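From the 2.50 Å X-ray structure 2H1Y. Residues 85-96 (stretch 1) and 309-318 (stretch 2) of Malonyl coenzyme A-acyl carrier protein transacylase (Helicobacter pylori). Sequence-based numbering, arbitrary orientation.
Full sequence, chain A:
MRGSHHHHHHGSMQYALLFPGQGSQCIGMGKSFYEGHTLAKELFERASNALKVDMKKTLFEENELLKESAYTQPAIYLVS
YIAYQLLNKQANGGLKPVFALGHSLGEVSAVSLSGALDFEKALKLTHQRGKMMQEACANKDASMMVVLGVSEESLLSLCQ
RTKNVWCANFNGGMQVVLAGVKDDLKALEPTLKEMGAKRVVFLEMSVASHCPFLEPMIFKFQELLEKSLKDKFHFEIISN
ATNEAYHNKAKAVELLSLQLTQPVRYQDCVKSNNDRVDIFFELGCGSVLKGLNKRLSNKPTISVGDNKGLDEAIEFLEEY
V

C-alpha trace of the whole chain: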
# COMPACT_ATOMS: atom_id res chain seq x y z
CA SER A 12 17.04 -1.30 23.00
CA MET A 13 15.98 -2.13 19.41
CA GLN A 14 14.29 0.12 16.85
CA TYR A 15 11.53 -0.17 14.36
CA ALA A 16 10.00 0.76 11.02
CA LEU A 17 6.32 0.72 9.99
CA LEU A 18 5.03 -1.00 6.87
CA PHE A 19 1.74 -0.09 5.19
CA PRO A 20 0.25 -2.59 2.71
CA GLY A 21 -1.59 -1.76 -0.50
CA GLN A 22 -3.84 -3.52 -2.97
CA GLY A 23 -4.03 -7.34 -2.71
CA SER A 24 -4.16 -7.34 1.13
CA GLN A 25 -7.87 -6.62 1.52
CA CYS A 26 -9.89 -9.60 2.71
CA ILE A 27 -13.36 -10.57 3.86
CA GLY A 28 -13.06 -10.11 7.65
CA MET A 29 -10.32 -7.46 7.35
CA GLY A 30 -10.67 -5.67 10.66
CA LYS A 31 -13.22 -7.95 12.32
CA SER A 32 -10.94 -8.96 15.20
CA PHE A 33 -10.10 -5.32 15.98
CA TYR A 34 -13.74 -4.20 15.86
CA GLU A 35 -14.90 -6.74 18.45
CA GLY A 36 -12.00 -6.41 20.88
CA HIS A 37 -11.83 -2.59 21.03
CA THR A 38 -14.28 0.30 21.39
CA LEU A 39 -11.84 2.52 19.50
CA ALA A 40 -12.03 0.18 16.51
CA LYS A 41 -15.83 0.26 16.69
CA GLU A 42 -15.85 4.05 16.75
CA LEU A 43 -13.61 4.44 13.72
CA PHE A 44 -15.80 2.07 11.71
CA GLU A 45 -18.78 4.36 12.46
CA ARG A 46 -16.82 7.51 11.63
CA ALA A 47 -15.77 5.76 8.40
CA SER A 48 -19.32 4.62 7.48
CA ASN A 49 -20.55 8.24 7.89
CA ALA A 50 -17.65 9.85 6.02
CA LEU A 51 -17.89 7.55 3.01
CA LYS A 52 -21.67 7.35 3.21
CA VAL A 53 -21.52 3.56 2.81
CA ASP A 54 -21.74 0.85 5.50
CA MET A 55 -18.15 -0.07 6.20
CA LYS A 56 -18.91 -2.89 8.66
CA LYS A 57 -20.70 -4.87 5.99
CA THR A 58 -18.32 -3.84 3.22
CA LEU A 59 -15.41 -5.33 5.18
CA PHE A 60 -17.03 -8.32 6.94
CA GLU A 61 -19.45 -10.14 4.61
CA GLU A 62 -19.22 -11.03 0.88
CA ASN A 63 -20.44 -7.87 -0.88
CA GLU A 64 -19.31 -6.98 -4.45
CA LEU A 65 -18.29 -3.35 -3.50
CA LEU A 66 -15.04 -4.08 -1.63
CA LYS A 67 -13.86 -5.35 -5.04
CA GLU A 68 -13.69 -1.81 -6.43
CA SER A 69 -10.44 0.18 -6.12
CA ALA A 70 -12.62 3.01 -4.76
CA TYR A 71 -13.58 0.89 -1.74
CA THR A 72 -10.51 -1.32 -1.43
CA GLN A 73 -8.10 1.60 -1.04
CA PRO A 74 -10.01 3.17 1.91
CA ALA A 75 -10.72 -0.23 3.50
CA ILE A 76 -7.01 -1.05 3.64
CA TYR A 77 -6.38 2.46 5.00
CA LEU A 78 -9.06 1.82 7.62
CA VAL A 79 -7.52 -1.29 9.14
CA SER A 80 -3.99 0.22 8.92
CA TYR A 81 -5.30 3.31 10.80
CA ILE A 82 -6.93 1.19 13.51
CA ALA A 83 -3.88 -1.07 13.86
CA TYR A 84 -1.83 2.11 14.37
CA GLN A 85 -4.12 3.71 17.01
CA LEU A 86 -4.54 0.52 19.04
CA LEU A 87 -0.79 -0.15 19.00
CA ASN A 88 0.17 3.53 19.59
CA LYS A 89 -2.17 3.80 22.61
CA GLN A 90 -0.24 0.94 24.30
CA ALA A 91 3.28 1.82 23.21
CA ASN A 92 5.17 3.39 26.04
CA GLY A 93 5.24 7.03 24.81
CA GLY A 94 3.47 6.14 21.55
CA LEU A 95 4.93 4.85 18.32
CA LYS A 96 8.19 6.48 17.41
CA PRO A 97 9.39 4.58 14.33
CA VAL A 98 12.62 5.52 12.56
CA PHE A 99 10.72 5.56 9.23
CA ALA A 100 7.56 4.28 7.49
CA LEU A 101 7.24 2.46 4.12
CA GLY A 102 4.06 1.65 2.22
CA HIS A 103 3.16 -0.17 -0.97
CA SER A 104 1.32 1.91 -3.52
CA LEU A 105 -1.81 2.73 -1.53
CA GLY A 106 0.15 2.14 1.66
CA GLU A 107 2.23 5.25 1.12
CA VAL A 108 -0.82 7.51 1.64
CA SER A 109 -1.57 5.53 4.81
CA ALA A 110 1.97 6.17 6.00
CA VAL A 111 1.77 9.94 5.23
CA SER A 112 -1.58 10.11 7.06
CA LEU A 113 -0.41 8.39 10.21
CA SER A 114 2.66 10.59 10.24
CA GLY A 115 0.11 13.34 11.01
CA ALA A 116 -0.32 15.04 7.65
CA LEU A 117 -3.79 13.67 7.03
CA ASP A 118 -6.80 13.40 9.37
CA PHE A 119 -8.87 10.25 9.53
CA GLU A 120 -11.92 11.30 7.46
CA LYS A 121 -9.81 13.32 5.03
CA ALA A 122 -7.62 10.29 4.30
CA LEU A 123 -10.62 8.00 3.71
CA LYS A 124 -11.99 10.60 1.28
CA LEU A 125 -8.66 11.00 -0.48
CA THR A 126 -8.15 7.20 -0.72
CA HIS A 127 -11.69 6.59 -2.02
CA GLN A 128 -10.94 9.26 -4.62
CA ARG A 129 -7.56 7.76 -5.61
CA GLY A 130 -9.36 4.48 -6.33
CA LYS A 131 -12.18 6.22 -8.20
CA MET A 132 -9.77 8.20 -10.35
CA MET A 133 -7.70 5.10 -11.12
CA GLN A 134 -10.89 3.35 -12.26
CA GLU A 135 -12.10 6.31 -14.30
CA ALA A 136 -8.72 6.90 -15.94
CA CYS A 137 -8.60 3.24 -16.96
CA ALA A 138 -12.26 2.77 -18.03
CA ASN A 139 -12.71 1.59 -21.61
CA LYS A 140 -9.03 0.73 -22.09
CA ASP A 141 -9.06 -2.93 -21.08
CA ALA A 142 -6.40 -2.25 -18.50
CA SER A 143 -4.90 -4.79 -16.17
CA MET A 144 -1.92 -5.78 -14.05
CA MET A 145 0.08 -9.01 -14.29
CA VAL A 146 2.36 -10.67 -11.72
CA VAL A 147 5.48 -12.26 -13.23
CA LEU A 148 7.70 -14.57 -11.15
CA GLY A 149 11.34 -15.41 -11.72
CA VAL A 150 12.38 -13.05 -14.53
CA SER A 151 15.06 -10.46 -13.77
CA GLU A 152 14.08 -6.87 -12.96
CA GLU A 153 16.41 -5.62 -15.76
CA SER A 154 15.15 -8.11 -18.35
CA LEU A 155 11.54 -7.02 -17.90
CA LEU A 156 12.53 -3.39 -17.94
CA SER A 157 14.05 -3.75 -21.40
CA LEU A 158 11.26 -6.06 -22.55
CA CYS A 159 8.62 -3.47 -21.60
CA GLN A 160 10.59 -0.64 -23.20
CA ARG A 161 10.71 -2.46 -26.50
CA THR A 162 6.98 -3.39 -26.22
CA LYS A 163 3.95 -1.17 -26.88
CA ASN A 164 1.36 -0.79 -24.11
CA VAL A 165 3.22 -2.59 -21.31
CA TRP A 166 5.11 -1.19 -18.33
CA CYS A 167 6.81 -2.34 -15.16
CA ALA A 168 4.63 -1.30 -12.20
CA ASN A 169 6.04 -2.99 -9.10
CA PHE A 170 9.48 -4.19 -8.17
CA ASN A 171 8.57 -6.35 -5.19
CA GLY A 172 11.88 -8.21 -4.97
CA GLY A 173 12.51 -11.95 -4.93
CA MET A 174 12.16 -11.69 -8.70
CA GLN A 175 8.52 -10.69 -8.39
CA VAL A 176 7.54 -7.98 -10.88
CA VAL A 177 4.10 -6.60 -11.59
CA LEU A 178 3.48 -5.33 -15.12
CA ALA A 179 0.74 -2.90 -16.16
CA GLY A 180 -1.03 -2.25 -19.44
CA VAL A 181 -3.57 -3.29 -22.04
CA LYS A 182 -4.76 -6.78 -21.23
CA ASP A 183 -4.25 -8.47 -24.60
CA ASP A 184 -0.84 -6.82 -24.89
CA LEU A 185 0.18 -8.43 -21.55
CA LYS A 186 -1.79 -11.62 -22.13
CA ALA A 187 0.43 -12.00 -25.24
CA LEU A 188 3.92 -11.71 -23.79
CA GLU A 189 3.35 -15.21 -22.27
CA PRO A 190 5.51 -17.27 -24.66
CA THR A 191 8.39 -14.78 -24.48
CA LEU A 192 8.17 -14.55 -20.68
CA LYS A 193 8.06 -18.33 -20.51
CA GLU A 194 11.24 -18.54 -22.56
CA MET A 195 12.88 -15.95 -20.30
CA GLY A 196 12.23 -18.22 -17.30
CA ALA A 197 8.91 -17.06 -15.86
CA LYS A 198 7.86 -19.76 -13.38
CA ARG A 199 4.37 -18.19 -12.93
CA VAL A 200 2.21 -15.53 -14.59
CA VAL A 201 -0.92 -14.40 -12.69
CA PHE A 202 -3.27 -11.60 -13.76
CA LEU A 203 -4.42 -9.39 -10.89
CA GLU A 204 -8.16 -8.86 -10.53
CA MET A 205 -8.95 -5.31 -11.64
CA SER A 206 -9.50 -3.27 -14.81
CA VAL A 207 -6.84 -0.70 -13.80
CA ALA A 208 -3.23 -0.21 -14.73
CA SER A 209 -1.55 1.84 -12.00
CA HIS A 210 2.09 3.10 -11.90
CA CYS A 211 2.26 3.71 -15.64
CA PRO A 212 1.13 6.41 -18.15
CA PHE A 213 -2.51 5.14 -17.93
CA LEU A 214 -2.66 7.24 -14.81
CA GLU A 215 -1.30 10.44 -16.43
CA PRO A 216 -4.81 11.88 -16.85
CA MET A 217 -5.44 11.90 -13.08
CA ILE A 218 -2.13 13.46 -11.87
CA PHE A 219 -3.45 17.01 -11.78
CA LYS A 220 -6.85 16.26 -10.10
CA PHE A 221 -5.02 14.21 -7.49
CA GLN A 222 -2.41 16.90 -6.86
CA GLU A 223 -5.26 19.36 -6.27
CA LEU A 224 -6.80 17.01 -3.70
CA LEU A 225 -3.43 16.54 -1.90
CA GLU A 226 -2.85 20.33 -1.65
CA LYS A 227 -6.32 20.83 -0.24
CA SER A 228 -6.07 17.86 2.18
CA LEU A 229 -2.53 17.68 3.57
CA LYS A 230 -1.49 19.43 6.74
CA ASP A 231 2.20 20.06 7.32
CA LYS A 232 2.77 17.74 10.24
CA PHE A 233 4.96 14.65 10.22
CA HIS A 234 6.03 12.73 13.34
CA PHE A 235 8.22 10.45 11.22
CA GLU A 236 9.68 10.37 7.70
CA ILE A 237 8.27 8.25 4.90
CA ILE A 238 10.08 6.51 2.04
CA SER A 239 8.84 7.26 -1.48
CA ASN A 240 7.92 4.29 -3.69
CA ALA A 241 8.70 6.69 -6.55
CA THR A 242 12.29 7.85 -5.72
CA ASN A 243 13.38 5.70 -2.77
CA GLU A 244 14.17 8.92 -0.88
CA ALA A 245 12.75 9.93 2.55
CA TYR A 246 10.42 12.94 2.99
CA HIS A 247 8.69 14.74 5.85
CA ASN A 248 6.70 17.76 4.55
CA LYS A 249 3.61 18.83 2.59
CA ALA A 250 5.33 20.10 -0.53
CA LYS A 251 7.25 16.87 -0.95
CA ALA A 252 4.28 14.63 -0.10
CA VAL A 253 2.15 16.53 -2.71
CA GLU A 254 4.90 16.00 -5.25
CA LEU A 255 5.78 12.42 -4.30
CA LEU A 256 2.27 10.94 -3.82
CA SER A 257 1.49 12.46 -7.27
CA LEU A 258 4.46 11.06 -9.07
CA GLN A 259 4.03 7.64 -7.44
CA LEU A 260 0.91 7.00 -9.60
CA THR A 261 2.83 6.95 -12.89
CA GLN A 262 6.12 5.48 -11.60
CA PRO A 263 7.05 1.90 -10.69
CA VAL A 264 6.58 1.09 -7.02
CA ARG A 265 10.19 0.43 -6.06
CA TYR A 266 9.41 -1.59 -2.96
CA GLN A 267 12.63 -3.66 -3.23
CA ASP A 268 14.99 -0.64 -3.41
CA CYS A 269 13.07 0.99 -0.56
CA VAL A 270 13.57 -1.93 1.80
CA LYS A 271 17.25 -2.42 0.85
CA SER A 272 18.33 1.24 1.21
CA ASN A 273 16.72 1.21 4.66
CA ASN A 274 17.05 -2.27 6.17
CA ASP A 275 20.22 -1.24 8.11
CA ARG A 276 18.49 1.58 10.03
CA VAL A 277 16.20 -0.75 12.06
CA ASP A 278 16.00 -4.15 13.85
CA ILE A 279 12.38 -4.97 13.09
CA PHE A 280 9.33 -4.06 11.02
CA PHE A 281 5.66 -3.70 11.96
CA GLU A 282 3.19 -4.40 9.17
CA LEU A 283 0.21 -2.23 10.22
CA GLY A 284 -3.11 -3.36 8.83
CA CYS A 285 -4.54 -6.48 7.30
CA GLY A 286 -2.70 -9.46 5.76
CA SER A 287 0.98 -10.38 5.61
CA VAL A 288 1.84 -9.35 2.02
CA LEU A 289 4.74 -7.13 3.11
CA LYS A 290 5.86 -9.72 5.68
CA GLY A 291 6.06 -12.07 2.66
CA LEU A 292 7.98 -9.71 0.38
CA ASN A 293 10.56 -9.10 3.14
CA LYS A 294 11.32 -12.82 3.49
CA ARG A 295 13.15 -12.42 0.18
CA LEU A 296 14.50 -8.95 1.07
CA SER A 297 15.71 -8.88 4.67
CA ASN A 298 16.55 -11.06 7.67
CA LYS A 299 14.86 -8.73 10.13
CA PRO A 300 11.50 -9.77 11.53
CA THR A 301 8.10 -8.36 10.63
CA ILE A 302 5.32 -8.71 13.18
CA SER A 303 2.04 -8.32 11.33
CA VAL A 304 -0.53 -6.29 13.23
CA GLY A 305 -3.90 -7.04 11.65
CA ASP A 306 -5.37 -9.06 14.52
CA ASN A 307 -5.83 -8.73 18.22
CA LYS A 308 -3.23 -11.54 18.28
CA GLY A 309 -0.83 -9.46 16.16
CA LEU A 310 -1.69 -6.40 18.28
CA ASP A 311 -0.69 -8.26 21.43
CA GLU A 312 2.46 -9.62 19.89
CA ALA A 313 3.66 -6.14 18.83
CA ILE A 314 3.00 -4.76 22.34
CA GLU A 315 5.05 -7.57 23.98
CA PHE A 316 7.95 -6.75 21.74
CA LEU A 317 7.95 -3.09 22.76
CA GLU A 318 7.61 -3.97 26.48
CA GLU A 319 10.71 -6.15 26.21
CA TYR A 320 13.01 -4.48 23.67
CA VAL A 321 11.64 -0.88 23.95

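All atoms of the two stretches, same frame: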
# COMPACT_ATOMS: atom_id res chain seq x y z
N GLN A 85 -3.53 3.17 15.78
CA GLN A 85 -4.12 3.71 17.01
C GLN A 85 -4.06 2.76 18.21
O GLN A 85 -3.57 3.12 19.29
CB GLN A 85 -5.58 4.10 16.77
CG GLN A 85 -5.80 5.21 15.75
CD GLN A 85 -4.83 6.38 15.92
OE1 GLN A 85 -4.29 6.88 14.94
NE2 GLN A 85 -4.60 6.81 17.17
N LEU A 86 -4.58 1.55 18.02
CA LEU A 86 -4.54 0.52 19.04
C LEU A 86 -3.11 0.30 19.53
O LEU A 86 -2.84 0.39 20.73
CB LEU A 86 -5.16 -0.77 18.50
CG LEU A 86 -6.65 -1.08 18.77
CD1 LEU A 86 -7.49 0.11 19.23
CD2 LEU A 86 -7.29 -1.78 17.59
N LEU A 87 -2.18 0.08 18.61
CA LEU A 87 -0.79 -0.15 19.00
C LEU A 87 -0.19 1.08 19.68
O LEU A 87 0.31 0.95 20.79
CB LEU A 87 0.07 -0.65 17.82
CG LEU A 87 1.57 -0.93 18.07
CD1 LEU A 87 1.80 -1.72 19.35
CD2 LEU A 87 2.17 -1.66 16.90
N ASN A 88 -0.27 2.24 19.03
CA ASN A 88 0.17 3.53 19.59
C ASN A 88 -0.32 3.85 21.01
O ASN A 88 0.41 4.42 21.81
CB ASN A 88 -0.25 4.67 18.66
CG ASN A 88 0.29 6.03 19.11
OD1 ASN A 88 1.51 6.27 19.11
ND2 ASN A 88 -0.61 6.92 19.48
N LYS A 89 -1.56 3.49 21.32
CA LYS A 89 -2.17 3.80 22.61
C LYS A 89 -1.57 2.94 23.76
O LYS A 89 -1.72 3.26 24.95
CB LYS A 89 -3.70 3.67 22.50
CG LYS A 89 -4.48 3.68 23.78
CD LYS A 89 -5.88 3.12 23.56
CE LYS A 89 -6.51 2.71 24.91
NZ LYS A 89 -7.70 1.84 24.72
N GLN A 90 -0.89 1.86 23.37
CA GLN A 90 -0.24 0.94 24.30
C GLN A 90 1.27 1.10 24.31
O GLN A 90 1.93 0.66 25.25
CB GLN A 90 -0.57 -0.51 23.94
CG GLN A 90 -1.52 -1.20 24.89
CD GLN A 90 -2.87 -0.53 25.00
OE1 GLN A 90 -2.98 0.61 25.45
NE2 GLN A 90 -3.91 -1.24 24.59
N ALA A 91 1.83 1.68 23.27
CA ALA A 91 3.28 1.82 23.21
C ALA A 91 3.66 2.79 24.29
O ALA A 91 3.03 3.84 24.43
CB ALA A 91 3.73 2.35 21.84
N ASN A 92 4.65 2.43 25.09
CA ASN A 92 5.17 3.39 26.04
C ASN A 92 5.57 4.64 25.26
O ASN A 92 6.42 4.56 24.38
CB ASN A 92 6.36 2.80 26.80
CG ASN A 92 6.67 3.55 28.08
OD1 ASN A 92 7.11 4.70 28.05
ND2 ASN A 92 6.45 2.90 29.21
N GLY A 93 4.93 5.78 25.52
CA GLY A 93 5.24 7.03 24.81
C GLY A 93 4.82 7.08 23.35
O GLY A 93 5.28 7.92 22.58
N GLY A 94 3.93 6.18 22.94
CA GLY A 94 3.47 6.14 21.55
C GLY A 94 4.51 5.63 20.56
O GLY A 94 5.70 5.50 20.88
N LEU A 95 4.05 5.36 19.34
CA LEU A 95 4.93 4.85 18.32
C LEU A 95 5.89 5.93 17.90
O LEU A 95 5.49 7.05 17.59
CB LEU A 95 4.14 4.34 17.11
CG LEU A 95 3.37 3.04 17.31
CD1 LEU A 95 2.49 2.75 16.11
CD2 LEU A 95 4.34 1.89 17.55
N LYS A 96 7.18 5.59 17.90
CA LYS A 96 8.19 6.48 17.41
C LYS A 96 9.07 5.65 16.48
O LYS A 96 10.14 5.22 16.89
CB LYS A 96 9.03 7.05 18.57
CG LYS A 96 8.25 7.63 19.77
CD LYS A 96 9.23 8.09 20.88
CE LYS A 96 8.58 8.13 22.29
NZ LYS A 96 8.22 6.74 22.83
N GLY A 309 -1.95 -10.27 16.64
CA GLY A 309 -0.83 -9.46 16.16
C GLY A 309 -0.62 -8.22 17.02
O GLY A 309 0.52 -7.86 17.34
N LEU A 310 -1.73 -7.58 17.41
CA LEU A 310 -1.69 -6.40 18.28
C LEU A 310 -0.92 -6.74 19.55
O LEU A 310 -0.01 -6.01 19.94
CB LEU A 310 -3.11 -5.93 18.65
CG LEU A 310 -3.41 -4.48 19.10
CD1 LEU A 310 -4.62 -4.37 20.04
CD2 LEU A 310 -2.22 -3.72 19.71
N ASP A 311 -1.28 -7.85 20.17
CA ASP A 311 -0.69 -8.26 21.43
C ASP A 311 0.75 -8.67 21.28
O ASP A 311 1.56 -8.47 22.18
CB ASP A 311 -1.48 -9.40 22.05
CG ASP A 311 -2.73 -8.92 22.73
OD1 ASP A 311 -3.37 -7.96 22.25
OD2 ASP A 311 -3.09 -9.51 23.76
N GLU A 312 1.09 -9.22 20.12
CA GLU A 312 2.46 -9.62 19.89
C GLU A 312 3.40 -8.42 19.70
O GLU A 312 4.52 -8.43 20.18
CB GLU A 312 2.56 -10.58 18.73
CG GLU A 312 3.93 -11.21 18.67
CD GLU A 312 4.10 -12.06 17.45
OE1 GLU A 312 5.24 -12.11 16.95
OE2 GLU A 312 3.08 -12.67 17.02
N ALA A 313 2.93 -7.40 18.99
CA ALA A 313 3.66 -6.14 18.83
C ALA A 313 3.92 -5.46 20.18
O ALA A 313 5.05 -5.08 20.46
CB ALA A 313 2.91 -5.20 17.91
N ILE A 314 2.88 -5.34 21.00
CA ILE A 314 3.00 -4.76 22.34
C ILE A 314 4.06 -5.47 23.19
O ILE A 314 4.85 -4.81 23.84
CB ILE A 314 1.67 -4.76 23.13
CG1 ILE A 314 0.58 -4.01 22.37
CG2 ILE A 314 1.86 -4.13 24.49
CD1 ILE A 314 -0.85 -4.25 22.92
N GLU A 315 4.05 -6.80 23.20
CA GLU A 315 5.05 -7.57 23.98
C GLU A 315 6.44 -7.21 23.54
O GLU A 315 7.35 -7.14 24.35
CB GLU A 315 4.89 -9.07 23.80
CG GLU A 315 3.54 -9.63 24.17
CD GLU A 315 3.46 -11.14 23.99
OE1 GLU A 315 2.62 -11.61 23.17
OE2 GLU A 315 4.26 -11.85 24.67
N PHE A 316 6.62 -7.00 22.24
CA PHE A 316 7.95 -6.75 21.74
C PHE A 316 8.48 -5.43 22.29
O PHE A 316 9.63 -5.35 22.74
CB PHE A 316 8.00 -6.75 20.22
CG PHE A 316 9.32 -6.31 19.69
CD1 PHE A 316 10.33 -7.23 19.45
CD2 PHE A 316 9.59 -4.96 19.49
CE1 PHE A 316 11.56 -6.82 19.00
CE2 PHE A 316 10.84 -4.55 19.04
CZ PHE A 316 11.82 -5.48 18.80
N LEU A 317 7.62 -4.41 22.24
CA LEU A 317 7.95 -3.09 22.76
C LEU A 317 8.21 -3.11 24.27
O LEU A 317 9.16 -2.48 24.72
CB LEU A 317 6.86 -2.07 22.42
CG LEU A 317 6.53 -1.73 20.96
CD1 LEU A 317 5.42 -0.70 20.94
CD2 LEU A 317 7.74 -1.24 20.16
N GLU A 318 7.40 -3.84 25.03
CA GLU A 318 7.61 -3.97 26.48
C GLU A 318 8.99 -4.56 26.78
O GLU A 318 9.68 -4.12 27.70
CB GLU A 318 6.56 -4.85 27.18
CG GLU A 318 5.10 -4.43 27.00
CD GLU A 318 4.58 -3.45 28.06
OE1 GLU A 318 5.38 -2.65 28.62
OE2 GLU A 318 3.34 -3.48 28.30

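The C-terminal end of one helix and the turn that follows it (residues 85-96) pack against a second helix (309-318) distant in sequence. The two helices run in roughly the same direction, their axes inclined by 29° and separated by 10.0 Å at closest approach. The contact is apolar: no hydrogen bond crosses it, and the 381 Å² buried, summed over both sides, comes largely from aliphatic side chains.

Leu87 is the centre of the packing. Its CA-to-CB bond points sideways relative to the second helix, but with chi1 at 180° (t) and chi2 at 45° (p) the end of the side chain comes nearer to it and sits as a knob among Leu310, Ala313, Ile314 and Leu317. Both methyls pack against Ala313 CB, with Leu87 CD2 at 3.8 Å and Leu87 CD1 at 3.9 Å from it. Leu87 CD1 also lies 4.0 Å from Ile314 CG1 and 4.1 Å from Leu317 CD1. Ala313 points its CB directly toward the first stretch, and this small side chain forms one wall of the hole.

Leu310 also starts sideways. Its t conformation (chi1 -157°, chi2 -152°) carries the branch nearer to the first helix, so that Leu310 CD2 comes within 3.9 Å of Leu87 CA and Leu310 CD1 within 4.0 Å of Leu86 CB. The branch thus reaches the backbone of Leu87 as well as its side chain. The CA-to-CB bond of Leu86 points toward the second helix, which accounts for the contact made by its CB. Its chi1 of -95° and chi2 of 16° lie between the usual wells.

One turn further along, Ile314 likewise points sideways at CB and brings its end nearer. Its chi1 of -58° (m) and chi2 of 167° (t) extend Ile314 CD1 to 3.7 Å from Gln90 CG, so the aliphatic part of an otherwise exposed glutamine covers the isoleucine. Leu317, in the mt conformation (-62°, 180°), points toward the first stretch and packs at the later end of the contact, against the segment after the first helix as well as Leu87. Leu317 CD1 is shared by three residues, lying 3.6 Å from Ala91 CB and 4.4 Å from Leu95 CD2 in addition to its contact with Leu87. Leu95, also mt, points sideways at CB, and CD2 is the methyl that makes this contact.

Between Ala91 and Leu95 the chain makes a tight turn. A type II beta turn runs from Ala91 to Gly94, closed by the hydrogen bond from Gly94 N to Ala91 O (2.9 Å). Asn88 points away from the second helix, and its t rotamer (chi1 -175°) places Asn88 OD1 to accept a hydrogen bond from Leu95 N at 2.7 Å, tying the segment after the turn back to the helix. Gly93 and Gly94 both have positive phi, which favours glycine; an ideal CB on Gly94 would lie only 2.8 Å from Asn88 OD1. On the exposed side, Lys96 runs extended through chi2 and chi3 alongside the turn, and chi4 at 68° (p) turns its end so that Lys96 NZ makes weak hydrogen bonds to Gly93 O (3.2 Å) and Gly94 O (3.4 Å).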